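Local coordinates for calreticulin, putative (Trypanosoma cruzi, PDB 5HCF), which is a putative calreticulin, probably a lectin-like chaperone of the parasite that binds carbohydrate and peptide through its globular domain, at residues Leu144-Thr149 and Phe160-Glu165; Val71-Lys76 and Phe109-Cys114. All blocks are in the same frame, centred on the assembly; numbering follows the deposited sequence.

Interaction 1: residues Leu144-Thr149 and Phe160-Glu165; sequences LTHVYT and FFLDGE
D163 meets strand 145-149 with both carboxylate oxygens. OD2 takes the ND1 hydrogen of H146 at 2.8 Å, using its syn lone pair. Ring and carboxylate are nearly coplanar, 23° apart. H146 CG is anti to the carbonyl carbon (chi1 -62°), which brings it to the D163 side. OD1 accepts from V147 N at 2.9 Å, and D163 N donates to V147 O, so D163 grips the strand by three bonds. H146 NE2 is hydrogen-bonded to D142 OD1. A carboxylate at each nitrogen holds the ring's rotation and would be expected to favour a protonated imidazole.

The paired antiparallel strands are the tightly packed part. T149 and F161 form a hydrogen-bonded pair, with F161 N to T149 O at 2.8 Å, and their CB atoms meet at 3.9 Å. On the other face Y148 lies alongside L162 and F160. L162 CD1 is 3.7 Å from Y148 CE2, and F160 CZ 3.9 Å from Y148 CD2.

The looser side is the far half of the type I' turn from L162 to E165, where G164 adds little. A water accepts from G164 N, shares a hydrogen bond with T149 OG1, which also bonds S72 OG, and donates weakly to V147 O.

The contact joins the strands of hairpin 145-152/157-162, away from its connecting turn. Strand 69-76 flanks 145-152, strand 165-171 follows 157-162, and helix 248-260 bonds T145 OG1 through E251.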
ATOM      1  N   LEU A 144      -4.645 -10.083  13.043  1.00 39.08           N
ATOM      2  CA  LEU A 144      -3.572 -10.791  12.357  1.00 40.25           C
ATOM      3  C   LEU A 144      -2.873  -9.935  11.298  1.00 41.16           C
ATOM      4  O   LEU A 144      -3.396  -8.906  10.859  1.00 39.13           O
ATOM      5  CB  LEU A 144      -4.116 -12.062  11.707  1.00 39.51           C
ATOM      6  CG  LEU A 144      -4.754 -13.095  12.635  1.00 40.54           C
ATOM      7  CD1 LEU A 144      -5.515 -14.119  11.816  1.00 40.13           C
ATOM      8  CD2 LEU A 144      -3.692 -13.769  13.487  1.00 42.70           C
ATOM      9  N   THR A 145      -1.679 -10.373  10.899  1.00 36.70           N
ATOM     10  CA  THR A 145      -0.928  -9.717   9.838  1.00 34.39           C
ATOM     11  C   THR A 145      -1.529 -10.041   8.475  1.00 35.02           C
ATOM     12  O   THR A 145      -1.795 -11.200   8.165  1.00 33.56           O
ATOM     13  CB  THR A 145       0.556 -10.138   9.844  1.00 35.05           C
ATOM     14  OG1 THR A 145       1.189  -9.649  11.030  1.00 36.15           O
ATOM     15  CG2 THR A 145       1.286  -9.579   8.622  1.00 35.70           C
ATOM     16  N   HIS A 146      -1.746  -9.011   7.664  1.00 37.18           N
ATOM     17  CA  HIS A 146      -2.217  -9.210   6.301  1.00 37.66           C
ATOM     18  C   HIS A 146      -1.299  -8.520   5.303  1.00 37.95           C
ATOM     19  O   HIS A 146      -0.717  -7.475   5.597  1.00 37.42           O
ATOM     20  CB  HIS A 146      -3.653  -8.710   6.147  1.00 36.45           C
ATOM     21  CG  HIS A 146      -4.629  -9.434   7.020  1.00 35.54           C
ATOM     22  ND1 HIS A 146      -5.079 -10.705   6.735  1.00 34.70           N
ATOM     23  CD2 HIS A 146      -5.239  -9.066   8.170  1.00 35.58           C
ATOM     24  CE1 HIS A 146      -5.921 -11.092   7.676  1.00 35.85           C
ATOM     25  NE2 HIS A 146      -6.037 -10.115   8.558  1.00 36.17           N
ATOM     26  N   VAL A 147      -1.168  -9.124   4.127  1.00 38.33           N
ATOM     27  CA  VAL A 147      -0.256  -8.631   3.099  1.00 36.68           C
ATOM     28  C   VAL A 147      -1.023  -8.107   1.889  1.00 37.35           C
ATOM     29  O   VAL A 147      -1.964  -8.743   1.414  1.00 38.13           O
ATOM     30  CB  VAL A 147       0.714  -9.736   2.635  1.00 34.73           C
ATOM     31  CG1 VAL A 147       1.765  -9.168   1.683  1.00 31.62           C
ATOM     32  CG2 VAL A 147       1.369 -10.406   3.835  1.00 33.20           C
ATOM     33  N   TYR A 148      -0.608  -6.951   1.386  1.00 36.90           N
ATOM     34  CA  TYR A 148      -1.265  -6.350   0.234  1.00 35.22           C
ATOM     35  C   TYR A 148      -0.272  -6.198  -0.906  1.00 37.61           C
ATOM     36  O   TYR A 148       0.734  -5.503  -0.782  1.00 38.48           O
ATOM     37  CB  TYR A 148      -1.884  -5.005   0.612  1.00 30.97           C
ATOM     38  CG  TYR A 148      -2.817  -5.114   1.798  1.00 29.43           C
ATOM     39  CD1 TYR A 148      -2.324  -5.093   3.098  1.00 29.44           C
ATOM     40  CD2 TYR A 148      -4.189  -5.259   1.620  1.00 28.01           C
ATOM     41  CE1 TYR A 148      -3.168  -5.201   4.183  1.00 29.90           C
ATOM     42  CE2 TYR A 148      -5.040  -5.366   2.698  1.00 27.57           C
ATOM     43  CZ  TYR A 148      -4.526  -5.340   3.978  1.00 30.35           C
ATOM     44  OH  TYR A 148      -5.368  -5.447   5.060  1.00 31.59           O
ATOM     45  N   THR A 149      -0.563  -6.866  -2.016  1.00 38.79           N
ATOM     46  CA  THR A 149       0.349  -6.910  -3.151  1.00 38.03           C
ATOM     47  C   THR A 149      -0.351  -6.457  -4.423  1.00 38.56           C
ATOM     48  O   THR A 149      -1.475  -6.870  -4.701  1.00 40.72           O
ATOM     49  CB  THR A 149       0.915  -8.332  -3.368  1.00 37.11           C
ATOM     50  OG1 THR A 149       1.499  -8.815  -2.151  1.00 37.17           O
ATOM     51  CG2 THR A 149       1.965  -8.323  -4.460  1.00 35.60           C
ATOM     52  N   PHE A 160      -4.518  -7.742  -7.843  1.00 37.05           N
ATOM     53  CA  PHE A 160      -4.361  -7.430  -6.428  1.00 35.63           C
ATOM     54  C   PHE A 160      -4.410  -8.697  -5.579  1.00 38.97           C
ATOM     55  O   PHE A 160      -5.342  -9.495  -5.685  1.00 41.62           O
ATOM     56  CB  PHE A 160      -5.444  -6.450  -5.972  1.00 33.29           C
ATOM     57  CG  PHE A 160      -5.592  -6.371  -4.481  1.00 33.85           C
ATOM     58  CD1 PHE A 160      -4.545  -5.924  -3.691  1.00 34.29           C
ATOM     59  CD2 PHE A 160      -6.771  -6.759  -3.866  1.00 33.02           C
ATOM     60  CE1 PHE A 160      -4.674  -5.858  -2.318  1.00 33.76           C
ATOM     61  CE2 PHE A 160      -6.907  -6.692  -2.491  1.00 31.73           C
ATOM     62  CZ  PHE A 160      -5.856  -6.244  -1.717  1.00 32.74           C
ATOM     63  N   PHE A 161      -3.406  -8.871  -4.727  1.00 38.85           N
ATOM     64  CA  PHE A 161      -3.327 -10.045  -3.870  1.00 39.00           C
ATOM     65  C   PHE A 161      -3.468  -9.656  -2.411  1.00 39.08           C
ATOM     66  O   PHE A 161      -2.837  -8.706  -1.947  1.00 37.46           O
ATOM     67  CB  PHE A 161      -2.000 -10.777  -4.083  1.00 40.09           C
ATOM     68  CG  PHE A 161      -1.788 -11.247  -5.490  1.00 42.10           C
ATOM     69  CD1 PHE A 161      -1.368 -10.365  -6.474  1.00 41.85           C
ATOM     70  CD2 PHE A 161      -1.999 -12.574  -5.829  1.00 42.75           C
ATOM     71  CE1 PHE A 161      -1.178 -10.793  -7.770  1.00 43.16           C
ATOM     72  CE2 PHE A 161      -1.805 -13.012  -7.123  1.00 43.10           C
ATOM     73  CZ  PHE A 161      -1.393 -12.120  -8.095  1.00 44.37           C
ATOM     74  N   LEU A 162      -4.295 -10.399  -1.686  1.00 40.86           N
ATOM     75  CA  LEU A 162      -4.393 -10.234  -0.245  1.00 40.78           C
ATOM     76  C   LEU A 162      -3.947 -11.533   0.412  1.00 40.78           C
ATOM     77  O   LEU A 162      -4.482 -12.600   0.110  1.00 41.08           O
ATOM     78  CB  LEU A 162      -5.819  -9.864   0.167  1.00 41.85           C
ATOM     79  CG  LEU A 162      -5.995  -9.275   1.567  1.00 43.26           C
ATOM     80  CD1 LEU A 162      -7.070  -8.198   1.534  1.00 42.23           C
ATOM     81  CD2 LEU A 162      -6.341 -10.349   2.578  1.00 46.56           C
ATOM     82  N   ASP A 163      -2.951 -11.438   1.287  1.00 40.66           N
ATOM     83  CA  ASP A 163      -2.362 -12.609   1.936  1.00 42.77           C
ATOM     84  C   ASP A 163      -1.900 -13.656   0.927  1.00 45.60           C
ATOM     85  O   ASP A 163      -2.042 -14.854   1.156  1.00 46.24           O
ATOM     86  CB  ASP A 163      -3.356 -13.237   2.909  1.00 42.50           C
ATOM     87  CG  ASP A 163      -3.748 -12.298   4.022  1.00 41.73           C
ATOM     88  OD1 ASP A 163      -2.961 -11.377   4.325  1.00 42.65           O
ATOM     89  OD2 ASP A 163      -4.842 -12.478   4.591  1.00 41.61           O
ATOM     90  N   GLY A 164      -1.349 -13.192  -0.192  1.00 47.95           N
ATOM     91  CA  GLY A 164      -0.766 -14.074  -1.186  1.00 49.07           C
ATOM     92  C   GLY A 164      -1.757 -14.610  -2.197  1.00 50.83           C
ATOM     93  O   GLY A 164      -1.364 -15.160  -3.224  1.00 54.62           O
ATOM     94  N   GLU A 165      -3.043 -14.448  -1.912  1.00 48.95           N
ATOM     95  CA  GLU A 165      -4.083 -14.965  -2.780  1.00 47.94           C
ATOM     96  C   GLU A 165      -4.719 -13.876  -3.618  1.00 46.27           C
ATOM     97  O   GLU A 165      -4.979 -12.777  -3.128  1.00 45.19           O
TER
HETATM   98  O   HOH W   1      -0.384 -10.425  -0.644  1.00 32.56           O

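Interaction 2: residues Val71-Lys76 and Phe109-Cys114; sequences VSFSVK and FGPDRC
V71-K76 and F109-C114 face each other from different layers. The nearest CA atoms, those of V75 and P111, are 8.2 Å apart, and the touching parts run 24° from parallel. The chain turns a corner at G110. Side chains of V71-K76 reach across to side chains and backbone of F109-P111.

F73 is the centre of the contact. Its CG sits between the backbone N and the carbonyl carbon (chi1 78°), and the ring reaches across to the second segment. The edge of F73 is directed at the face of F109 in an offset edge-to-face pair. The planes are 82° apart and the centroids 5.8 Å apart. F73 CE1 comes to 3.8 Å from F109 CD2 and to 3.3 Å from the carbonyl O of F109. Having no side chain, G110 lets the F73 ring edge come up against its backbone, with F73 CZ 3.7 Å from G110 CA. Beside it, V75 CG2 rests on P111 CG at 4.0 Å, the two side chains crossing obliquely.

I88 and F224 add further contacts to F73. All six touching residues are buried. Aliphatic and aromatic side chains thus fill the space between two antiparallel sheets, the β-sandwich core of the legume lectin (concanavalin-like) fold.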
ATOM      1  N   VAL A  71       4.135  -4.051  -6.134  1.00 36.98           N
ATOM      2  CA  VAL A  71       4.245  -3.447  -4.809  1.00 36.29           C
ATOM      3  C   VAL A  71       3.627  -4.362  -3.763  1.00 35.81           C
ATOM      4  O   VAL A  71       2.518  -4.860  -3.940  1.00 33.51           O
ATOM      5  CB  VAL A  71       3.547  -2.068  -4.738  1.00 35.99           C
ATOM      6  CG1 VAL A  71       4.062  -1.266  -3.548  1.00 34.91           C
ATOM      7  CG2 VAL A  71       3.748  -1.300  -6.027  1.00 36.98           C
ATOM      8  N   SER A  72       4.345  -4.580  -2.671  1.00 38.83           N
ATOM      9  CA  SER A  72       3.840  -5.420  -1.599  1.00 39.92           C
ATOM     10  C   SER A  72       4.258  -4.881  -0.237  1.00 43.22           C
ATOM     11  O   SER A  72       5.349  -4.325  -0.088  1.00 46.50           O
ATOM     12  CB  SER A  72       4.330  -6.857  -1.775  1.00 40.73           C
ATOM     13  OG  SER A  72       3.599  -7.744  -0.948  1.00 42.68           O
ATOM     14  N   PHE A  73       3.374  -5.028   0.746  1.00 40.95           N
ATOM     15  CA  PHE A  73       3.686  -4.693   2.128  1.00 39.32           C
ATOM     16  C   PHE A  73       2.632  -5.310   3.031  1.00 38.74           C
ATOM     17  O   PHE A  73       1.565  -5.708   2.562  1.00 38.78           O
ATOM     18  CB  PHE A  73       3.753  -3.178   2.333  1.00 39.18           C
ATOM     19  CG  PHE A  73       2.404  -2.516   2.432  1.00 39.01           C
ATOM     20  CD1 PHE A  73       1.668  -2.231   1.290  1.00 38.94           C
ATOM     21  CD2 PHE A  73       1.874  -2.167   3.668  1.00 37.28           C
ATOM     22  CE1 PHE A  73       0.429  -1.620   1.378  1.00 37.08           C
ATOM     23  CE2 PHE A  73       0.637  -1.551   3.760  1.00 35.99           C
ATOM     24  CZ  PHE A  73      -0.086  -1.279   2.616  1.00 36.21           C
ATOM     25  N   SER A  74       2.933  -5.398   4.321  1.00 37.95           N
ATOM     26  CA  SER A  74       1.980  -5.940   5.280  1.00 36.08           C
ATOM     27  C   SER A  74       1.664  -4.926   6.375  1.00 34.70           C
ATOM     28  O   SER A  74       2.515  -4.119   6.747  1.00 33.19           O
ATOM     29  CB  SER A  74       2.513  -7.234   5.899  1.00 36.49           C
ATOM     30  OG  SER A  74       3.730  -7.004   6.588  1.00 37.30           O
ATOM     31  N   VAL A  75       0.431  -4.966   6.872  1.00 36.22           N
ATOM     32  CA  VAL A  75       0.046  -4.203   8.058  1.00 37.17           C
ATOM     33  C   VAL A  75      -0.619  -5.128   9.063  1.00 37.52           C
ATOM     34  O   VAL A  75      -1.422  -5.983   8.690  1.00 38.60           O
ATOM     35  CB  VAL A  75      -0.931  -3.065   7.737  1.00 36.62           C
ATOM     36  CG1 VAL A  75      -0.793  -1.949   8.761  1.00 34.74           C
ATOM     37  CG2 VAL A  75      -0.692  -2.550   6.348  1.00 37.22           C
ATOM     38  N   LYS A  76      -0.297  -4.947  10.336  1.00 37.18           N
ATOM     39  CA  LYS A  76      -0.944  -5.717  11.386  1.00 37.13           C
ATOM     40  C   LYS A  76      -1.678  -4.773  12.324  1.00 36.65           C
ATOM     41  O   LYS A  76      -1.056  -3.957  13.000  1.00 37.15           O
ATOM     42  CB  LYS A  76       0.076  -6.558  12.157  1.00 37.71           C
ATOM     43  CG  LYS A  76      -0.542  -7.419  13.248  1.00 41.19           C
ATOM     44  CD  LYS A  76       0.495  -7.931  14.241  1.00 42.98           C
ATOM     45  CE  LYS A  76      -0.078  -9.056  15.089  1.00 44.41           C
ATOM     46  NZ  LYS A  76       0.641  -9.199  16.378  1.00 46.71           N
ATOM     47  N   PHE A 109      -1.862   2.970  -1.753  1.00 32.95           N
ATOM     48  CA  PHE A 109      -2.219   1.555  -1.742  1.00 31.39           C
ATOM     49  C   PHE A 109      -2.219   0.955  -0.336  1.00 32.25           C
ATOM     50  O   PHE A 109      -1.222   1.040   0.381  1.00 32.71           O
ATOM     51  CB  PHE A 109      -1.242   0.801  -2.656  1.00 29.50           C
ATOM     52  CG  PHE A 109      -1.415  -0.689  -2.653  1.00 28.73           C
ATOM     53  CD1 PHE A 109      -2.644  -1.261  -2.921  1.00 27.05           C
ATOM     54  CD2 PHE A 109      -0.332  -1.519  -2.389  1.00 27.10           C
ATOM     55  CE1 PHE A 109      -2.793  -2.633  -2.915  1.00 26.61           C
ATOM     56  CE2 PHE A 109      -0.474  -2.888  -2.385  1.00 25.05           C
ATOM     57  CZ  PHE A 109      -1.706  -3.447  -2.650  1.00 26.53           C
ATOM     58  N   GLY A 110      -3.344   0.360   0.058  1.00 31.58           N
ATOM     59  CA  GLY A 110      -3.425  -0.342   1.327  1.00 32.20           C
ATOM     60  C   GLY A 110      -4.782  -0.247   1.999  1.00 33.79           C
ATOM     61  O   GLY A 110      -5.675   0.445   1.507  1.00 35.97           O
ATOM     62  N   PRO A 111      -4.946  -0.942   3.137  1.00 32.23           N
ATOM     63  CA  PRO A 111      -6.217  -0.987   3.870  1.00 31.31           C
ATOM     64  C   PRO A 111      -6.553   0.327   4.565  1.00 31.35           C
ATOM     65  O   PRO A 111      -5.653   1.035   5.018  1.00 34.38           O
ATOM     66  CB  PRO A 111      -5.985  -2.102   4.894  1.00 29.35           C
ATOM     67  CG  PRO A 111      -4.514  -2.077   5.128  1.00 27.33           C
ATOM     68  CD  PRO A 111      -3.918  -1.782   3.777  1.00 30.07           C
ATOM     69  N   ASP A 112      -7.843   0.639   4.651  1.00 29.52           N
ATOM     70  CA  ASP A 112      -8.302   1.842   5.337  1.00 29.69           C
ATOM     71  C   ASP A 112      -9.675   1.569   5.930  1.00 29.44           C
ATOM     72  O   ASP A 112     -10.546   1.013   5.270  1.00 29.06           O
ATOM     73  CB  ASP A 112      -8.347   3.042   4.385  1.00 27.32           C
ATOM     74  CG  ASP A 112      -8.621   4.354   5.107  1.00 28.51           C
ATOM     75  OD1 ASP A 112      -8.502   4.400   6.352  1.00 31.05           O
ATOM     76  OD2 ASP A 112      -8.952   5.347   4.426  1.00 28.77           O
ATOM     77  N   ARG A 113      -9.858   1.933   7.193  0.73 31.39           N
ATOM     78  CA  ARG A 113     -11.123   1.678   7.869  0.73 33.69           C
ATOM     79  C   ARG A 113     -11.476   2.765   8.882  0.73 35.16           C
ATOM     80  O   ARG A 113     -10.604   3.310   9.570  0.73 35.39           O
ATOM     81  CB  ARG A 113     -11.066   0.314   8.565  0.73 34.59           C
ATOM     82  CG  ARG A 113     -12.260  -0.006   9.453  0.73 36.66           C
ATOM     83  CD  ARG A 113     -11.819  -0.279  10.885  0.73 36.88           C
ATOM     84  NE  ARG A 113     -11.125  -1.560  11.023  0.73 36.91           N
ATOM     85  CZ  ARG A 113     -11.635  -2.634  11.622  0.73 37.89           C
ATOM     86  NH1 ARG A 113     -12.855  -2.593  12.149  0.73 38.02           N
ATOM     87  NH2 ARG A 113     -10.921  -3.751  11.703  0.73 37.03           N
ATOM     88  N   CYS A 114     -12.768   3.068   8.966  1.00 35.35           N
ATOM     89  CA  CYS A 114     -13.285   4.024   9.932  1.00 33.85           C
ATOM     90  C   CYS A 114     -14.774   3.752  10.129  1.00 33.57           C
ATOM     91  O   CYS A 114     -15.587   4.042   9.251  1.00 33.70           O
ATOM     92  CB  CYS A 114     -13.044   5.459   9.463  1.00 34.65           C
ATOM     93  SG  CYS A 114     -13.177   6.703  10.760  1.00 38.25           S
TER

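Both interactions involve the same sheet, because strands 69-76 and 145-152 are neighbours in it. Interaction 1 joins strands within that sheet; interaction 2 joins it to the other sheet. Their chemistry differs accordingly. Interaction 1 is largely buried, but hydrogen bonds carry it, with apolar packing beside them, and its turn reaches a partly exposed border. The touching residues of interaction 2 are all buried and meet mainly by apolar and aromatic packing. Its centre is about 5 Å from the chain centre, against 10 Å for that of interaction 1. The two also touch. T149 OG1 lies 2.6 Å from S72 OG, and F109 CE2 packs 3.3 Å from Y148 O. Y148 therefore belongs to the hairpin and also borders the core.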